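Local coordinates for protein WipB (Legionella pneumophila, PDB 5NNY) that acts as a translocated Ser/Thr phosphatase that targets the host lysosomal nutrient-sensing machinery, represented here by its calcineurin-like phosphatase domain, at residues I21-Q25 with G26-I30; Q113-D117 with Q118-F122; E166-A170 with G171-N175. All blocks are in the same frame, centred on the assembly; numbering follows the deposited sequence.

Contact 1. Residues I21-Q25 with G26-I30; sequences ILVRQ and GIIAI
Leu22 O receives the backbone N of both Ile27 and Ile28, while Gly26 N turns back to Val23 O, and this pattern is the Schellman motif that ends helix 15-24. The first of these bonds, Ile27 N to Leu22 O, is 2.9 Å long and arrives almost in line with the carbonyl bond; Ile28 N comes in above the carbonyl plane at 3.2 Å, so that one oxygen serves two consecutive amides. Gly26 is the C' residue, and its positive phi of 69°, which favours glycine, turns the chain out of the helix.

Past the turn, the side chains of Ile27 and Ile28 pack back on the last helical turn. CD2 of Leu22 lies across CB and CG2 of Ile27, the nearer approach being 3.9 Å to CB. On Ile28 the CG1 branch is wedged between its own backbone N and carbonyl carbon (chi1 66°), which sends CD1 up against the helix, 3.6 Å from Leu22 CB. Val23 meets this branch at about a right angle through its CG2 methyl, and the same methyl touches CG2 of Ile30 at 3.8 Å. Ile28 and Ile30 also rest on Ile82. Backbone pairing of Ile27 with Ile85 and of Ala29 with Lys83 places strand 28-29 beside strand 83-84 in a small antiparallel sheet. Water 1 bridges the helix end and the strand, donating to Val23 O and, at 2.6 Å, to Ile28 O.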
ATOM      1  N   ILE A  21       1.322 -15.927   1.172  1.00 19.04           N
ATOM      2  CA  ILE A  21       0.952 -15.631   2.551  1.00 17.47           C
ATOM      3  C   ILE A  21      -0.543 -15.831   2.753  1.00 21.91           C
ATOM      4  O   ILE A  21      -0.973 -16.443   3.744  1.00 22.23           O
ATOM      5  CB  ILE A  21       1.400 -14.209   2.932  1.00 20.87           C
ATOM      6  CG1 ILE A  21       2.918 -14.076   2.825  1.00 26.19           C
ATOM      7  CG2 ILE A  21       0.965 -13.869   4.351  1.00 18.91           C
ATOM      8  CD1 ILE A  21       3.396 -12.620   2.856  1.00 26.01           C
ATOM      9  N   LEU A  22      -1.355 -15.358   1.800  1.00 21.65           N
ATOM     10  CA  LEU A  22      -2.803 -15.509   1.895  1.00 23.05           C
ATOM     11  C   LEU A  22      -3.209 -16.979   1.963  1.00 22.06           C
ATOM     12  O   LEU A  22      -4.157 -17.326   2.669  1.00 20.81           O
ATOM     13  CB  LEU A  22      -3.480 -14.817   0.708  1.00 18.63           C
ATOM     14  CG  LEU A  22      -3.437 -13.295   0.694  1.00 22.34           C
ATOM     15  CD1 LEU A  22      -3.822 -12.770  -0.680  1.00 21.57           C
ATOM     16  CD2 LEU A  22      -4.376 -12.735   1.767  1.00 19.41           C
ATOM     17  N   VAL A  23      -2.503 -17.855   1.240  1.00 19.18           N
ATOM     18  CA  VAL A  23      -2.805 -19.286   1.293  1.00 21.78           C
ATOM     19  C   VAL A  23      -2.343 -19.891   2.617  1.00 21.50           C
ATOM     20  O   VAL A  23      -3.098 -20.608   3.292  1.00 20.94           O
ATOM     21  CB  VAL A  23      -2.170 -20.017   0.093  1.00 22.53           C
ATOM     22  CG1 VAL A  23      -2.363 -21.523   0.236  1.00 22.95           C
ATOM     23  CG2 VAL A  23      -2.766 -19.526  -1.218  1.00 23.45           C
ATOM     24  N   ARG A  24      -1.089 -19.623   3.000  1.00 19.59           N
ATOM     25  CA  ARG A  24      -0.503 -20.239   4.186  1.00 24.40           C
ATOM     26  C   ARG A  24      -1.178 -19.769   5.468  1.00 25.19           C
ATOM     27  O   ARG A  24      -1.130 -20.468   6.481  1.00 27.68           O
ATOM     28  CB  ARG A  24       0.999 -19.940   4.243  1.00 27.33           C
ATOM     29  CG  ARG A  24       1.803 -20.664   3.176  1.00 34.07           C
ATOM     30  CD  ARG A  24       3.290 -20.304   3.219  1.00 39.63           C
ATOM     31  NE  ARG A  24       3.913 -20.544   4.521  1.00 39.15           N
ATOM     32  CZ  ARG A  24       4.380 -21.724   4.919  1.00 39.49           C
ATOM     33  NH1 ARG A  24       4.283 -22.784   4.123  1.00 35.27           N
ATOM     34  NH2 ARG A  24       4.935 -21.848   6.115  1.00 43.51           N
ATOM     35  N   GLN A  25      -1.791 -18.590   5.450  1.00 25.86           N
ATOM     36  CA  GLN A  25      -2.458 -18.054   6.626  1.00 25.58           C
ATOM     37  C   GLN A  25      -3.953 -18.327   6.622  1.00 30.67           C
ATOM     38  O   GLN A  25      -4.671 -17.770   7.458  1.00 31.45           O
ATOM     39  CB  GLN A  25      -2.195 -16.545   6.743  1.00 25.32           C
ATOM     40  CG  GLN A  25      -0.779 -16.199   7.198  1.00 31.66           C
ATOM     41  CD  GLN A  25      -0.447 -16.817   8.540  1.00 42.93           C
ATOM     42  OE1 GLN A  25      -1.227 -16.724   9.484  1.00 46.78           O
ATOM     43  NE2 GLN A  25       0.711 -17.459   8.628  1.00 46.26           N
ATOM     44  N   GLY A  26      -4.438 -19.169   5.709  1.00 22.24           N
ATOM     45  CA  GLY A  26      -5.833 -19.551   5.707  1.00 25.40           C
ATOM     46  C   GLY A  26      -6.813 -18.463   5.339  1.00 29.15           C
ATOM     47  O   GLY A  26      -7.976 -18.522   5.753  1.00 24.51           O
ATOM     48  N   ILE A  27      -6.386 -17.463   4.564  1.00 24.97           N
ATOM     49  CA  ILE A  27      -7.349 -16.486   4.072  1.00 28.70           C
ATOM     50  C   ILE A  27      -8.029 -16.980   2.801  1.00 20.47           C
ATOM     51  O   ILE A  27      -9.222 -16.738   2.595  1.00 21.81           O
ATOM     52  CB  ILE A  27      -6.676 -15.123   3.838  1.00 27.00           C
ATOM     53  CG1 ILE A  27      -5.918 -14.680   5.084  1.00 26.55           C
ATOM     54  CG2 ILE A  27      -7.732 -14.089   3.425  1.00 19.59           C
ATOM     55  CD1 ILE A  27      -6.840 -14.374   6.232  1.00 31.85           C
ATOM     56  N   ILE A  28      -7.282 -17.616   1.892  1.00 21.74           N
ATOM     57  CA  ILE A  28      -7.835 -17.998   0.599  1.00 21.59           C
ATOM     58  C   ILE A  28      -7.545 -19.461   0.325  1.00 21.85           C
ATOM     59  O   ILE A  28      -6.568 -20.035   0.812  1.00 30.00           O
ATOM     60  CB  ILE A  28      -7.292 -17.154  -0.580  1.00 20.50           C
ATOM     61  CG1 ILE A  28      -5.804 -17.414  -0.762  1.00 19.71           C
ATOM     62  CG2 ILE A  28      -7.588 -15.678  -0.380  1.00 18.77           C
ATOM     63  CD1 ILE A  28      -5.187 -16.640  -1.932  1.00 26.57           C
ATOM     64  N   ALA A  29      -8.404 -20.044  -0.501  1.00 21.60           N
ATOM     65  CA  ALA A  29      -8.203 -21.373  -1.057  1.00 21.15           C
ATOM     66  C   ALA A  29      -8.020 -21.269  -2.564  1.00 19.34           C
ATOM     67  O   ALA A  29      -8.729 -20.520  -3.242  1.00 22.87           O
ATOM     68  CB  ALA A  29      -9.373 -22.303  -0.730  1.00 25.54           C
ATOM     69  N   ILE A  30      -7.043 -22.008  -3.069  1.00 21.67           N
ATOM     70  CA  ILE A  30      -6.730 -22.064  -4.494  1.00 20.61           C
ATOM     71  C   ILE A  30      -6.139 -23.439  -4.729  1.00 20.69           C
ATOM     72  O   ILE A  30      -5.387 -23.945  -3.896  1.00 27.05           O
ATOM     73  CB  ILE A  30      -5.758 -20.930  -4.920  1.00 20.00           C
ATOM     74  CG1 ILE A  30      -5.560 -20.884  -6.444  1.00 16.43           C
ATOM     75  CG2 ILE A  30      -4.396 -21.104  -4.259  1.00 18.52           C
ATOM     76  CD1 ILE A  30      -4.545 -19.793  -6.890  1.00 20.36           C
TER
HETATM   77  O   HOH W   1      -5.773 -21.820   2.561  1.00 29.81           O

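Contact 2. Residues Q113-D117 with Q118-F122; sequences QALYD and QGADF
Leu115 and Tyr116 meet Ala120 and Phe122 where a Schellman motif ends helix 105-117 and leads into strand 121-125, within a beta-alpha-beta unit of the phosphatase domain. The Phe122 ring is brought back against the last helical turn by its first torsion (chi1 68°), which sets CG between the backbone N and the carbonyl carbon. Its CE1 corner does the touching: Tyr116 CB lies in the ring plane at the edge, 3.9 Å from CE1, and Leu115 CB approaches the same atom obliquely at 4.1 Å. The ring also stacks with His189. Leu115 reaches the other way with its CD2 methyl, 3.8 Å from the CB of Ala120.

In the backbone, Ala120 N bonds to Leu115 O at 2.9 Å and Gly119 N to Tyr116 O at 3.0 Å; Gly119 carries the positive phi of the C' residue. Gln118, extended beyond CG, runs past the carbonyl of Ala114, and its amide is held by the backbone of Ile82 and Ile84. Water 2 donates to Asp117 OD2 at 3.0 Å and accepts only a weak bond from Gln118 NE2, at 3.5 Å.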
ATOM      1  N   GLN A 113      -8.877  -6.567  -5.017  1.00 16.60           N
ATOM      2  CA  GLN A 113     -10.287  -6.505  -5.404  1.00 18.62           C
ATOM      3  C   GLN A 113     -11.045  -7.771  -5.005  1.00 20.62           C
ATOM      4  O   GLN A 113     -12.165  -7.700  -4.482  1.00 20.84           O
ATOM      5  CB  GLN A 113     -10.384  -6.271  -6.908  1.00 20.54           C
ATOM      6  CG  GLN A 113     -11.793  -6.068  -7.447  1.00 21.37           C
ATOM      7  CD  GLN A 113     -11.740  -5.796  -8.940  1.00 19.85           C
ATOM      8  OE1 GLN A 113     -11.052  -6.502  -9.667  1.00 26.20           O
ATOM      9  NE2 GLN A 113     -12.434  -4.757  -9.395  1.00 28.25           N
ATOM     10  N   ALA A 114     -10.448  -8.940  -5.234  1.00 21.06           N
ATOM     11  CA  ALA A 114     -11.085 -10.192  -4.825  1.00 21.54           C
ATOM     12  C   ALA A 114     -11.207 -10.291  -3.307  1.00 26.80           C
ATOM     13  O   ALA A 114     -12.228 -10.755  -2.788  1.00 22.11           O
ATOM     14  CB  ALA A 114     -10.300 -11.383  -5.367  1.00 18.25           C
ATOM     15  N   LEU A 115     -10.174  -9.867  -2.577  1.00 22.02           N
ATOM     16  CA  LEU A 115     -10.271  -9.846  -1.119  1.00 23.74           C
ATOM     17  C   LEU A 115     -11.458  -9.001  -0.676  1.00 23.95           C
ATOM     18  O   LEU A 115     -12.275  -9.430   0.153  1.00 25.90           O
ATOM     19  CB  LEU A 115      -8.964  -9.319  -0.517  1.00 23.29           C
ATOM     20  CG  LEU A 115      -7.783 -10.283  -0.553  1.00 29.27           C
ATOM     21  CD1 LEU A 115      -6.490  -9.605  -0.101  1.00 22.72           C
ATOM     22  CD2 LEU A 115      -8.072 -11.526   0.317  1.00 19.40           C
ATOM     23  N   TYR A 116     -11.601  -7.815  -1.260  1.00 18.73           N
ATOM     24  CA  TYR A 116     -12.679  -6.912  -0.869  1.00 22.48           C
ATOM     25  C   TYR A 116     -14.043  -7.481  -1.271  1.00 28.26           C
ATOM     26  O   TYR A 116     -14.978  -7.536  -0.458  1.00 24.49           O
ATOM     27  CB  TYR A 116     -12.433  -5.527  -1.494  1.00 18.72           C
ATOM     28  CG  TYR A 116     -13.643  -4.606  -1.519  1.00 25.06           C
ATOM     29  CD1 TYR A 116     -14.043  -3.928  -0.375  1.00 32.00           C
ATOM     30  CD2 TYR A 116     -14.378  -4.414  -2.693  1.00 31.16           C
ATOM     31  CE1 TYR A 116     -15.138  -3.083  -0.391  1.00 31.93           C
ATOM     32  CE2 TYR A 116     -15.482  -3.566  -2.721  1.00 26.81           C
ATOM     33  CZ  TYR A 116     -15.850  -2.904  -1.562  1.00 35.77           C
ATOM     34  OH  TYR A 116     -16.940  -2.060  -1.559  1.00 47.19           O
ATOM     35  N   ASP A 117     -14.166  -7.927  -2.524  1.00 21.61           N
ATOM     36  CA  ASP A 117     -15.448  -8.392  -3.037  1.00 22.78           C
ATOM     37  C   ASP A 117     -15.957  -9.613  -2.280  1.00 22.99           C
ATOM     38  O   ASP A 117     -17.168  -9.817  -2.195  1.00 22.60           O
ATOM     39  CB  ASP A 117     -15.332  -8.707  -4.525  1.00 29.78           C
ATOM     40  CG  ASP A 117     -16.662  -9.086  -5.143  1.00 43.01           C
ATOM     41  OD1 ASP A 117     -17.607  -8.272  -5.051  1.00 46.73           O
ATOM     42  OD2 ASP A 117     -16.757 -10.189  -5.722  1.00 45.23           O
ATOM     43  N   GLN A 118     -15.064 -10.422  -1.717  1.00 23.77           N
ATOM     44  CA  GLN A 118     -15.485 -11.597  -0.964  1.00 23.25           C
ATOM     45  C   GLN A 118     -15.434 -11.398   0.543  1.00 25.15           C
ATOM     46  O   GLN A 118     -15.541 -12.384   1.285  1.00 25.18           O
ATOM     47  CB  GLN A 118     -14.633 -12.804  -1.370  1.00 22.15           C
ATOM     48  CG  GLN A 118     -14.761 -13.151  -2.848  1.00 23.54           C
ATOM     49  CD  GLN A 118     -14.057 -14.441  -3.188  1.00 29.75           C
ATOM     50  OE1 GLN A 118     -14.184 -15.444  -2.472  1.00 23.60           O
ATOM     51  NE2 GLN A 118     -13.295 -14.429  -4.285  1.00 25.49           N
ATOM     52  N   GLY A 119     -15.251 -10.164   1.009  1.00 28.35           N
ATOM     53  CA  GLY A 119     -15.453  -9.840   2.405  1.00 28.14           C
ATOM     54  C   GLY A 119     -14.286 -10.064   3.339  1.00 28.14           C
ATOM     55  O   GLY A 119     -14.500 -10.132   4.553  1.00 23.69           O
ATOM     56  N   ALA A 120     -13.061 -10.177   2.832  1.00 25.54           N
ATOM     57  CA  ALA A 120     -11.914 -10.291   3.718  1.00 28.21           C
ATOM     58  C   ALA A 120     -11.657  -8.961   4.423  1.00 25.96           C
ATOM     59  O   ALA A 120     -12.019  -7.889   3.934  1.00 24.17           O
ATOM     60  CB  ALA A 120     -10.666 -10.740   2.949  1.00 27.84           C
ATOM     61  N   ASP A 121     -11.080  -9.047   5.609  1.00 26.66           N
ATOM     62  CA  ASP A 121     -10.773  -7.878   6.418  1.00 25.91           C
ATOM     63  C   ASP A 121      -9.297  -7.543   6.238  1.00 22.99           C
ATOM     64  O   ASP A 121      -8.438  -8.352   6.592  1.00 27.22           O
ATOM     65  CB  ASP A 121     -11.101  -8.155   7.886  1.00 26.07           C
ATOM     66  CG  ASP A 121     -11.054  -6.903   8.742  1.00 43.82           C
ATOM     67  OD1 ASP A 121     -11.048  -5.786   8.182  1.00 43.42           O
ATOM     68  OD2 ASP A 121     -11.019  -7.044   9.985  1.00 47.45           O
ATOM     69  N   PHE A 122      -8.999  -6.371   5.665  1.00 22.82           N
ATOM     70  CA  PHE A 122      -7.612  -6.018   5.397  1.00 24.35           C
ATOM     71  C   PHE A 122      -7.392  -4.520   5.539  1.00 22.53           C
ATOM     72  O   PHE A 122      -8.307  -3.716   5.385  1.00 22.39           O
ATOM     73  CB  PHE A 122      -7.138  -6.509   4.008  1.00 22.00           C
ATOM     74  CG  PHE A 122      -7.783  -5.823   2.818  1.00 24.40           C
ATOM     75  CD1 PHE A 122      -9.018  -6.235   2.342  1.00 22.95           C
ATOM     76  CD2 PHE A 122      -7.109  -4.817   2.133  1.00 19.11           C
ATOM     77  CE1 PHE A 122      -9.593  -5.627   1.234  1.00 28.98           C
ATOM     78  CE2 PHE A 122      -7.666  -4.194   1.029  1.00 20.60           C
ATOM     79  CZ  PHE A 122      -8.916  -4.603   0.571  1.00 26.69           C
TER
HETATM   80  O   HOH W   2     -14.203 -11.697  -6.244  1.00 40.60           O

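Contact 3. Residues E166-A170 with G171-N175; sequences EAIAA and GAISN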
ATOM      1  N   GLU A 166       2.920   1.092 -18.975  1.00 23.90           N
ATOM      2  CA  GLU A 166       3.185   0.608 -20.322  1.00 23.20           C
ATOM      3  C   GLU A 166       2.080  -0.313 -20.811  1.00 21.94           C
ATOM      4  O   GLU A 166       1.746  -0.318 -22.003  1.00 20.07           O
ATOM      5  CB  GLU A 166       4.510  -0.133 -20.347  1.00 17.37           C
ATOM      6  CG  GLU A 166       5.682   0.745 -19.992  1.00 24.15           C
ATOM      7  CD  GLU A 166       6.953  -0.044 -20.034  1.00 36.01           C
ATOM      8  OE1 GLU A 166       7.339  -0.626 -18.994  1.00 44.00           O
ATOM      9  OE2 GLU A 166       7.531  -0.122 -21.134  1.00 48.97           O
ATOM     10  N   ALA A 167       1.533  -1.142 -19.922  1.00 15.20           N
ATOM     11  CA  ALA A 167       0.449  -2.014 -20.358  1.00 16.74           C
ATOM     12  C   ALA A 167      -0.785  -1.197 -20.708  1.00 16.38           C
ATOM     13  O   ALA A 167      -1.507  -1.520 -21.659  1.00 21.07           O
ATOM     14  CB  ALA A 167       0.135  -3.063 -19.290  1.00 17.89           C
ATOM     15  N   ILE A 168      -1.036  -0.122 -19.963  1.00 17.49           N
ATOM     16  CA  ILE A 168      -2.157   0.742 -20.314  1.00 22.74           C
ATOM     17  C   ILE A 168      -1.892   1.432 -21.646  1.00 21.32           C
ATOM     18  O   ILE A 168      -2.779   1.518 -22.508  1.00 22.24           O
ATOM     19  CB  ILE A 168      -2.430   1.758 -19.195  1.00 19.96           C
ATOM     20  CG1 ILE A 168      -2.925   1.035 -17.939  1.00 16.83           C
ATOM     21  CG2 ILE A 168      -3.459   2.764 -19.652  1.00 19.70           C
ATOM     22  CD1 ILE A 168      -2.937   1.937 -16.701  1.00 19.25           C
ATOM     23  N   ALA A 169      -0.662   1.917 -21.840  1.00 20.82           N
ATOM     24  CA  ALA A 169      -0.298   2.566 -23.095  1.00 19.78           C
ATOM     25  C   ALA A 169      -0.439   1.617 -24.282  1.00 23.90           C
ATOM     26  O   ALA A 169      -0.795   2.045 -25.392  1.00 26.69           O
ATOM     27  CB  ALA A 169       1.131   3.103 -23.020  1.00 21.33           C
ATOM     28  N   ALA A 170      -0.168   0.324 -24.069  1.00 23.81           N
ATOM     29  CA  ALA A 170      -0.278  -0.657 -25.142  1.00 22.11           C
ATOM     30  C   ALA A 170      -1.717  -1.045 -25.425  1.00 24.54           C
ATOM     31  O   ALA A 170      -1.956  -1.835 -26.349  1.00 26.31           O
ATOM     32  CB  ALA A 170       0.539  -1.909 -24.805  1.00 21.61           C
ATOM     33  N   GLY A 171      -2.672  -0.515 -24.657  1.00 20.37           N
ATOM     34  CA  GLY A 171      -4.070  -0.826 -24.825  1.00 21.36           C
ATOM     35  C   GLY A 171      -4.524  -2.137 -24.219  1.00 23.08           C
ATOM     36  O   GLY A 171      -5.657  -2.553 -24.473  1.00 23.43           O
ATOM     37  N   ALA A 172      -3.685  -2.794 -23.425  1.00 20.99           N
ATOM     38  CA  ALA A 172      -4.043  -4.087 -22.849  1.00 23.12           C
ATOM     39  C   ALA A 172      -4.744  -3.958 -21.504  1.00 20.99           C
ATOM     40  O   ALA A 172      -5.473  -4.881 -21.096  1.00 24.55           O
ATOM     41  CB  ALA A 172      -2.792  -4.947 -22.692  1.00 23.72           C
ATOM     42  N   ILE A 173      -4.540  -2.847 -20.797  1.00 19.85           N
ATOM     43  CA  ILE A 173      -5.180  -2.588 -19.510  1.00 21.41           C
ATOM     44  C   ILE A 173      -5.825  -1.212 -19.586  1.00 17.02           C
ATOM     45  O   ILE A 173      -5.266  -0.294 -20.195  1.00 23.81           O
ATOM     46  CB  ILE A 173      -4.164  -2.665 -18.343  1.00 25.34           C
ATOM     47  CG1 ILE A 173      -3.633  -4.093 -18.197  1.00 24.94           C
ATOM     48  CG2 ILE A 173      -4.772  -2.187 -17.000  1.00 24.14           C
ATOM     49  CD1 ILE A 173      -2.555  -4.238 -17.131  1.00 15.67           C
ATOM     50  N   SER A 174      -7.004  -1.062 -18.986  1.00 22.26           N
ATOM     51  CA  SER A 174      -7.727   0.204 -19.063  1.00 23.35           C
ATOM     52  C   SER A 174      -7.470   1.075 -17.836  1.00 24.71           C
ATOM     53  O   SER A 174      -7.368   0.584 -16.710  1.00 20.64           O
ATOM     54  CB  SER A 174      -9.234  -0.024 -19.212  1.00 29.13           C
ATOM     55  OG  SER A 174      -9.831  -0.424 -17.988  1.00 22.67           O
ATOM     56  N   ASN A 175      -7.365   2.386 -18.068  1.00 24.08           N
ATOM     57  CA  ASN A 175      -7.384   3.323 -16.947  1.00 21.90           C
ATOM     58  C   ASN A 175      -8.627   3.138 -16.092  1.00 24.84           C
ATOM     59  O   ASN A 175      -8.555   3.210 -14.860  1.00 23.13           O
ATOM     60  CB  ASN A 175      -7.320   4.774 -17.429  1.00 24.72           C
ATOM     61  CG  ASN A 175      -5.960   5.159 -17.952  1.00 25.78           C
ATOM     62  OD1 ASN A 175      -4.929   4.924 -17.307  1.00 23.45           O
ATOM     63  ND2 ASN A 175      -5.946   5.764 -19.126  1.00 20.64           N
TER
HETATM   64  O   HOH W   3      -5.758   1.052 -22.334  1.00 36.48           O
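Ile168 lies over the backbone of Ile173 just where helix 159-169 stops in a Schellman motif. Its CA points a C-H at Ile173 O, 3.3 Å away, and its CB sits over the same oxygen. From CB the side chain divides. The CG1 branch, anti to the carbonyl carbon (chi1 -67°), passes close to Ile173 O and meets the CG2 methyl of Ile173 at 3.8 Å, the two side chains crossing at about a right angle. Its terminal CD1 reaches OD1 of Asn175 at 3.6 Å. The other branch, CG2, anti to the backbone N, lies 3.5 Å from the same OD1 and also borders Ile173 O, so both methyls of Ile168 border the amide oxygen.

One residue earlier, Ala167 CB meets the CD1 end of Ile173, 3.6 Å away. The backbone makes this return possible: Ala172 N bonds to Ala167 O at 3.1 Å, and Gly171 N bonds to Ile168 O at 3.0 Å. Gly171, with phi 80°, is the C' residue; Ile173 N adds a weak bond to Ala167 O. Ile168 O and Ile173 O are further joined by water 3, which donates to both.

Five residues, 170-174, link the two helices. Ser174 is the N-cap of helix 175-186, its OG accepting from Glu177 N. Val178 of that helix packs against both Ile168 and Ile173, while Leu68 of helix 64-79 rests on Ala167, Ala170 and Ala172, so the corner is held between the helix it opens and one from earlier in the chain.

In the fold
The three contacts follow one another along the chain, each a local turn at the C-terminal end of a helix; none encloses or crosses another. Contact 1 takes the chain from helix 15-24 into strand 28-29 of the small two-stranded sheet. Contact 2 turns helix 105-117 into strand 121-125 of the main mixed sheet. Contact 3 joins helix 159-169 to helix 175-186. The first two meet in space: Leu115 CD2 packs on Ile27 CG2 at 4.0 Å and also reaches Leu22 and Ile28. Contact 3 stands apart, its nearest atoms about 10 Å from contact 2, though helix 175-186 that it starts also packs against Gln113 and Tyr116.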